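Local coordinates for Adhesin/hemolysin (Burkholderia pseudomallei 1026a, PDB 4G6V), which acts as the tRNase toxin of a contact-dependent growth inhibition system, arresting closely related neighbouring bacteria, and is held here by the immunity protein CdiI, at the interface of chains A and B. Residues are numbered along the deposited sequence; one frame, centred on the assembly and turned at random. Chains: chain A, Adhesin/hemolysin; chain B, CdiI.

Contact 1: the interface of chains A and B. Residues chain A 49, 63, 66, 83, 93, 102-103, 121; chain B 2, 69.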
loop_
_atom_site.group_PDB
_atom_site.type_symbol
_atom_site.label_atom_id
_atom_site.label_comp_id
_atom_site.label_asym_id
_atom_site.label_seq_id
_atom_site.Cartn_x
_atom_site.Cartn_y
_atom_site.Cartn_z
ATOM N N THR A 49 -13.640 -9.381 1.365
ATOM C CA THR A 49 -13.691 -7.919 1.446
ATOM C C THR A 49 -14.898 -7.280 0.723
ATOM O O THR A 49 -15.136 -7.522 -0.463
ATOM C CB THR A 49 -12.392 -7.303 0.901
ATOM O OG1 THR A 49 -11.308 -7.583 1.796
ATOM C CG2 THR A 49 -12.557 -5.803 0.746
ATOM N N LEU A 63 -9.392 -3.652 -4.453
ATOM C CA LEU A 63 -10.168 -4.563 -3.610
ATOM C C LEU A 63 -10.583 -5.847 -4.372
ATOM O O LEU A 63 -10.500 -6.939 -3.829
ATOM C CB LEU A 63 -11.379 -3.855 -2.979
ATOM C CG LEU A 63 -11.027 -2.631 -2.123
ATOM C CD1 LEU A 63 -12.240 -2.112 -1.394
ATOM C CD2 LEU A 63 -9.906 -2.940 -1.123
ATOM N N GLU A 66 -7.655 -8.203 -4.424
ATOM C CA GLU A 66 -7.418 -8.797 -3.111
ATOM C C GLU A 66 -8.351 -10.000 -2.889
ATOM O O GLU A 66 -7.920 -11.084 -2.489
ATOM C CB GLU A 66 -7.622 -7.760 -2.004
ATOM C CG GLU A 66 -7.406 -8.315 -0.610
ATOM C CD GLU A 66 -8.315 -7.676 0.425
ATOM O OE1 GLU A 66 -8.406 -6.436 0.427
ATOM O OE2 GLU A 66 -8.928 -8.411 1.240
ATOM N N ASN A 83 -9.341 -11.139 6.034
ATOM C CA ASN A 83 -9.641 -10.188 7.096
ATOM C C ASN A 83 -9.647 -10.829 8.489
ATOM O O ASN A 83 -10.645 -10.749 9.221
ATOM C CB ASN A 83 -10.944 -9.440 6.796
ATOM C CG ASN A 83 -10.927 -8.780 5.415
ATOM O OD1 ASN A 83 -10.191 -7.824 5.187
ATOM N ND2 ASN A 83 -11.726 -9.307 4.486
ATOM N N ASP A 93 -4.714 -8.156 5.375
ATOM C CA ASP A 93 -5.572 -8.691 4.335
ATOM C C ASP A 93 -5.902 -10.166 4.560
ATOM O O ASP A 93 -7.074 -10.557 4.604
ATOM C CB ASP A 93 -4.897 -8.516 2.968
ATOM C CG ASP A 93 -4.906 -7.078 2.485
ATOM O OD1 ASP A 93 -5.698 -6.270 3.027
ATOM O OD2 ASP A 93 -4.126 -6.762 1.555
ATOM N N ASP A 102 -0.258 -9.467 3.128
ATOM C CA ASP A 102 -0.991 -8.362 2.520
ATOM C C ASP A 102 -0.955 -8.465 0.991
ATOM O O ASP A 102 0.035 -8.939 0.422
ATOM C CB ASP A 102 -0.453 -7.006 2.989
ATOM C CG ASP A 102 -1.094 -6.537 4.294
ATOM O OD1 ASP A 102 -1.995 -7.233 4.813
ATOM O OD2 ASP A 102 -0.696 -5.460 4.798
ATOM N N ASN A 103 -2.041 -8.043 0.338
ATOM C CA ASN A 103 -2.121 -8.038 -1.127
ATOM C C ASN A 103 -1.646 -6.715 -1.693
ATOM O O ASN A 103 -1.949 -5.660 -1.148
ATOM C CB ASN A 103 -3.556 -8.313 -1.626
ATOM C CG ASN A 103 -3.634 -8.473 -3.158
ATOM O OD1 ASN A 103 -3.071 -9.411 -3.713
ATOM N ND2 ASN A 103 -4.327 -7.545 -3.842
ATOM N N LYS A 121 6.080 0.080 1.920
ATOM C CA LYS A 121 4.965 -0.578 2.569
ATOM C C LYS A 121 5.480 -1.319 3.795
ATOM O O LYS A 121 4.815 -1.370 4.822
ATOM C CB LYS A 121 4.272 -1.553 1.613
ATOM C CG LYS A 121 3.166 -0.939 0.803
ATOM C CD LYS A 121 2.874 -1.775 -0.420
ATOM C CE LYS A 121 1.737 -1.207 -1.273
ATOM N NZ LYS A 121 0.445 -1.080 -0.528
ATOM N N ALA B 2 -4.092 -4.487 0.664
ATOM C CA ALA B 2 -3.784 -3.337 1.510
ATOM C C ALA B 2 -3.651 -2.080 0.663
ATOM O O ALA B 2 -2.928 -2.062 -0.340
ATOM C CB ALA B 2 -2.507 -3.579 2.303
ATOM N N LYS B 69 -11.514 -1.322 5.786
ATOM C CA LYS B 69 -11.895 -1.526 4.391
ATOM C C LYS B 69 -13.218 -0.839 4.044
ATOM O O LYS B 69 -13.377 -0.324 2.950
ATOM C CB LYS B 69 -11.966 -3.017 4.054
ATOM C CG LYS B 69 -10.622 -3.742 4.099
ATOM C CD LYS B 69 -9.717 -3.334 2.940
ATOM C CE LYS B 69 -8.511 -4.249 2.850
ATOM N NZ LYS B 69 -8.841 -5.647 3.336
#

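Contact 2: the interface of chains A and B. Residues chain A 113, 116-117, 120-121, 124-125; chain B 4, 6, 47, 61, 63, 96-97.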
loop_
_atom_site.group_PDB
_atom_site.type_symbol
_atom_site.label_atom_id
_atom_site.label_comp_id
_atom_site.label_asym_id
_atom_site.label_seq_id
_atom_site.Cartn_x
_atom_site.Cartn_y
_atom_site.Cartn_z
ATOM N N ASN A 113 10.149 0.622 -9.267
ATOM C CA ASN A 113 9.141 1.328 -8.485
ATOM C C ASN A 113 8.300 0.358 -7.664
ATOM O O ASN A 113 7.946 0.640 -6.509
ATOM C CB ASN A 113 8.268 2.199 -9.394
ATOM C CG ASN A 113 9.024 3.409 -9.951
ATOM O OD1 ASN A 113 10.247 3.486 -9.877
ATOM N ND2 ASN A 113 8.291 4.354 -10.510
ATOM N N THR A 116 10.426 -0.313 -4.802
ATOM C CA THR A 116 10.431 0.861 -3.927
ATOM C C THR A 116 9.147 0.879 -3.095
ATOM O O THR A 116 9.137 1.232 -1.912
ATOM C CB THR A 116 10.533 2.196 -4.725
ATOM O OG1 THR A 116 11.784 2.270 -5.424
ATOM C CG2 THR A 116 10.426 3.394 -3.794
ATOM N N THR A 117 8.067 0.463 -3.732
ATOM C CA THR A 117 6.749 0.553 -3.140
ATOM C C THR A 117 6.635 -0.462 -2.027
ATOM O O THR A 117 6.272 -0.128 -0.906
ATOM C CB THR A 117 5.650 0.383 -4.245
ATOM O OG1 THR A 117 5.771 1.475 -5.165
ATOM C CG2 THR A 117 4.240 0.369 -3.665
ATOM N N ASN A 120 8.780 0.451 1.018
ATOM C CA ASN A 120 8.102 1.425 1.873
ATOM C C ASN A 120 6.832 0.957 2.578
ATOM O O ASN A 120 6.554 1.372 3.711
ATOM C CB ASN A 120 7.900 2.738 1.146
ATOM C CG ASN A 120 9.204 3.493 0.972
ATOM O OD1 ASN A 120 9.736 4.076 1.927
ATOM N ND2 ASN A 120 9.760 3.445 -0.233
ATOM N N LYS A 121 6.080 0.080 1.920
ATOM C CA LYS A 121 4.965 -0.578 2.569
ATOM C C LYS A 121 5.480 -1.319 3.795
ATOM O O LYS A 121 4.815 -1.370 4.822
ATOM C CB LYS A 121 4.272 -1.553 1.613
ATOM C CG LYS A 121 3.166 -0.939 0.803
ATOM C CD LYS A 121 2.874 -1.775 -0.420
ATOM C CE LYS A 121 1.737 -1.207 -1.273
ATOM N NZ LYS A 121 0.445 -1.080 -0.528
ATOM N N SER A 124 7.374 1.884 6.249
ATOM C CA SER A 124 6.415 2.820 6.846
ATOM C C SER A 124 5.092 2.172 7.243
ATOM O O SER A 124 4.451 2.593 8.212
ATOM C CB SER A 124 6.170 4.031 5.946
ATOM O OG SER A 124 7.157 5.019 6.122
ATOM N N GLY A 125 4.694 1.146 6.496
ATOM C CA GLY A 125 3.421 0.482 6.718
ATOM C C GLY A 125 3.472 -0.757 7.597
ATOM O O GLY A 125 2.427 -1.230 8.035
ATOM N N ASP B 4 -2.526 1.883 0.364
ATOM C CA ASP B 4 -1.674 2.877 0.995
ATOM C C ASP B 4 -1.544 4.129 0.135
ATOM O O ASP B 4 -1.257 4.052 -1.057
ATOM C CB ASP B 4 -0.286 2.284 1.290
ATOM C CG ASP B 4 -0.325 1.227 2.385
ATOM O OD1 ASP B 4 -1.049 1.443 3.383
ATOM O OD2 ASP B 4 0.353 0.182 2.250
ATOM N N PHE B 6 0.762 7.029 -0.670
ATOM C CA PHE B 6 2.136 7.482 -0.605
ATOM C C PHE B 6 2.132 8.994 -0.702
ATOM O O PHE B 6 1.688 9.546 -1.693
ATOM C CB PHE B 6 2.931 6.906 -1.762
ATOM C CG PHE B 6 3.454 5.552 -1.496
ATOM C CD1 PHE B 6 4.811 5.295 -1.544
ATOM C CD2 PHE B 6 2.597 4.525 -1.156
ATOM C CE1 PHE B 6 5.300 4.012 -1.264
ATOM C CE2 PHE B 6 3.080 3.236 -0.884
ATOM C CZ PHE B 6 4.428 2.988 -0.935
ATOM N N LEU B 47 12.512 7.772 -3.377
ATOM C CA LEU B 47 11.268 8.532 -3.246
ATOM C C LEU B 47 11.345 9.898 -3.949
ATOM O O LEU B 47 10.374 10.345 -4.559
ATOM C CB LEU B 47 10.884 8.708 -1.778
ATOM C CG LEU B 47 10.629 7.418 -0.999
ATOM C CD1 LEU B 47 10.707 7.675 0.505
ATOM C CD2 LEU B 47 9.289 6.799 -1.388
ATOM N N PHE B 61 8.467 12.237 3.447
ATOM C CA PHE B 61 7.527 11.265 2.932
ATOM C C PHE B 61 6.805 10.623 4.118
ATOM O O PHE B 61 7.385 10.425 5.191
ATOM C CB PHE B 61 8.278 10.178 2.162
ATOM C CG PHE B 61 7.453 8.972 1.891
ATOM C CD1 PHE B 61 6.784 8.835 0.695
ATOM C CD2 PHE B 61 7.317 7.978 2.846
ATOM C CE1 PHE B 61 6.001 7.713 0.453
ATOM C CE2 PHE B 61 6.538 6.854 2.608
ATOM C CZ PHE B 61 5.880 6.714 1.416
ATOM N N LEU B 63 3.263 7.703 5.009
ATOM C CA LEU B 63 2.295 6.785 4.451
ATOM C C LEU B 63 0.966 6.898 5.192
ATOM O O LEU B 63 0.933 7.163 6.397
ATOM C CB LEU B 63 2.856 5.375 4.534
ATOM C CG LEU B 63 2.365 4.320 3.547
ATOM C CD1 LEU B 63 2.679 4.760 2.131
ATOM C CD2 LEU B 63 3.011 2.957 3.855
ATOM N N ASP B 96 -1.094 3.780 -3.591
ATOM C CA ASP B 96 -0.198 2.649 -3.821
ATOM C C ASP B 96 0.965 3.019 -4.726
ATOM O O ASP B 96 1.470 2.194 -5.507
ATOM C CB ASP B 96 -0.968 1.418 -4.334
ATOM C CG ASP B 96 -1.739 0.704 -3.217
ATOM O OD1 ASP B 96 -1.270 0.743 -2.040
ATOM O OD2 ASP B 96 -2.809 0.111 -3.515
ATOM N N ASN B 97 1.376 4.279 -4.605
ATOM C CA ASN B 97 2.570 4.775 -5.268
ATOM C C ASN B 97 2.443 4.687 -6.782
ATOM O O ASN B 97 3.441 4.614 -7.493
ATOM C CB ASN B 97 3.806 4.008 -4.762
ATOM C CG ASN B 97 5.057 4.881 -4.693
ATOM O OD1 ASN B 97 4.978 6.113 -4.600
ATOM N ND2 ASN B 97 6.219 4.240 -4.753
#

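Contact 1: the interface of chains A and B
Bends at chi2 (-71°) and chi4 (31°) curl the chain of B:Lys69, first residue of the 3-10 helix 69-74, so that its ammonium drops into the active site of the CdiA-CT nuclease. From the opposite side A:Glu66, on helix 57-74, sends CG anti to its backbone N (chi1 179°), and the two side chains meet tip to tip. The resulting salt bridge, B:Lys69 NZ to A:Glu66 OE1 at 3.0 Å, reaches the oxygen from above the carboxylate plane. A:Asp93 crosses the lysine at about a right angle and adds a longer salt bridge through OD1, 3.2 Å from B:Lys69 NZ. The amide oxygen OD1 of A:Asn83 accepts from B:Lys69 NZ at 3.2 Å. Its other branch, ND2, donates in the amide plane to A:Thr49 OG1. A:Thr49 OG1 in turn donates to A:Glu66 OE2 at 2.6 Å; this chain of bonds probably helps to set the rotation of the carboxylate. Alongside, the A:Leu63 side chain slides past B:Lys69 in the opposite direction, its CD2 methyl against CD.

The first modelled residue of CdiI, B:Ala2, makes the second approach. Its backbone N donates to the syn lone pair of A:Asp93 OD2. B:Ala2 N also donates to the backbone carbonyl oxygen A:Asn103 O at 3.0 Å. Two active-site carboxylates, A:Glu66 and A:Asp93, are thus engaged by immunity-protein nitrogens, which would probably block catalysis and offset their negative charge. A:Asp102 OD1 receives A:Asp93 N at 2.9 Å and anchors that loop, while its CG packs against the B:Ala2 methyl. On the anti lone pair of A:Asp93 OD2 sits A:Asn103 N, 2.7 Å away.

Contact 2: the interface of chains A and B
At the centre of this toxin-immunity interface, A:Lys121, an active-site residue of the CdiA-CT nuclease on helix 111-123, gives its ammonium to two CdiI aspartates. Its chain bends at the end (chi4 -59°), turning NZ toward both acids. The salt bridge to B:Asp96 is the shorter, A:Lys121 NZ to OD1 at 2.9 Å, with the side chains crossing at about a right angle. B:Asp4 crosses obliquely and offers OD2 to A:Lys121 NZ at 3.1 Å; both oxygens are met from above their carboxylate planes. The two acidic groups would be expected to keep the lysine charged and tied away from RNA.

One turn back along the helix, B:Asn97 slides past A:Thr117 in the opposite direction and donates ND2 to A:Thr117 OG1 at 2.8 Å, nearly straight (163° at H) and in the amide plane. That hydroxyl lies anti to its carbonyl carbon (chi1 -64°). B:Phe6 points its ring edge at the helix: CZ lies 3.6 Å from A:Thr117 O, which is in the ring plane, and CE1 touches A:Asn120 CB. A:Asn120 then meets B:Leu47 tip to tip, its ND2 against the CD2 methyl. Just past the end of the helix, B:Leu63 packs CB on A:Ser124 CB and CD2 on A:Gly125.

Behind these groups, B:Asp4 N donates to B:Asp96 OD1 at 2.9 Å, joining the two acids so that this oxygen accepts from two donors. The B:Phe6 ring is held between B:Asn97 CB, over the centre of one face, and B:Leu63 CD1 toward the rim of the other. On the toxin side A:Thr117 OG1 donates to A:Asn113 O at 2.7 Å, while A:Asn120 ND2 is turned back to A:Thr116 O.

The C-alpha centres of contact 1 and contact 2 lie about 15 Å apart, and A:Lys121 belongs to both. Contact 2 is centred about 17 Å from A:Glu66 and 14 Å from A:Asp93, so it sits beside the acidic part of the active site and shares its lysine. The start of CdiI also joins the two: B:Ala2 serves contact 1, and strand 4-9 follows almost at once to supply contact 2. CdiI thus touches catalytic residues in both contacts, consistent with immunity by blocking tRNA access; contact 2, largely on helix 111-123, hides the greater area (363 against 273 Å²).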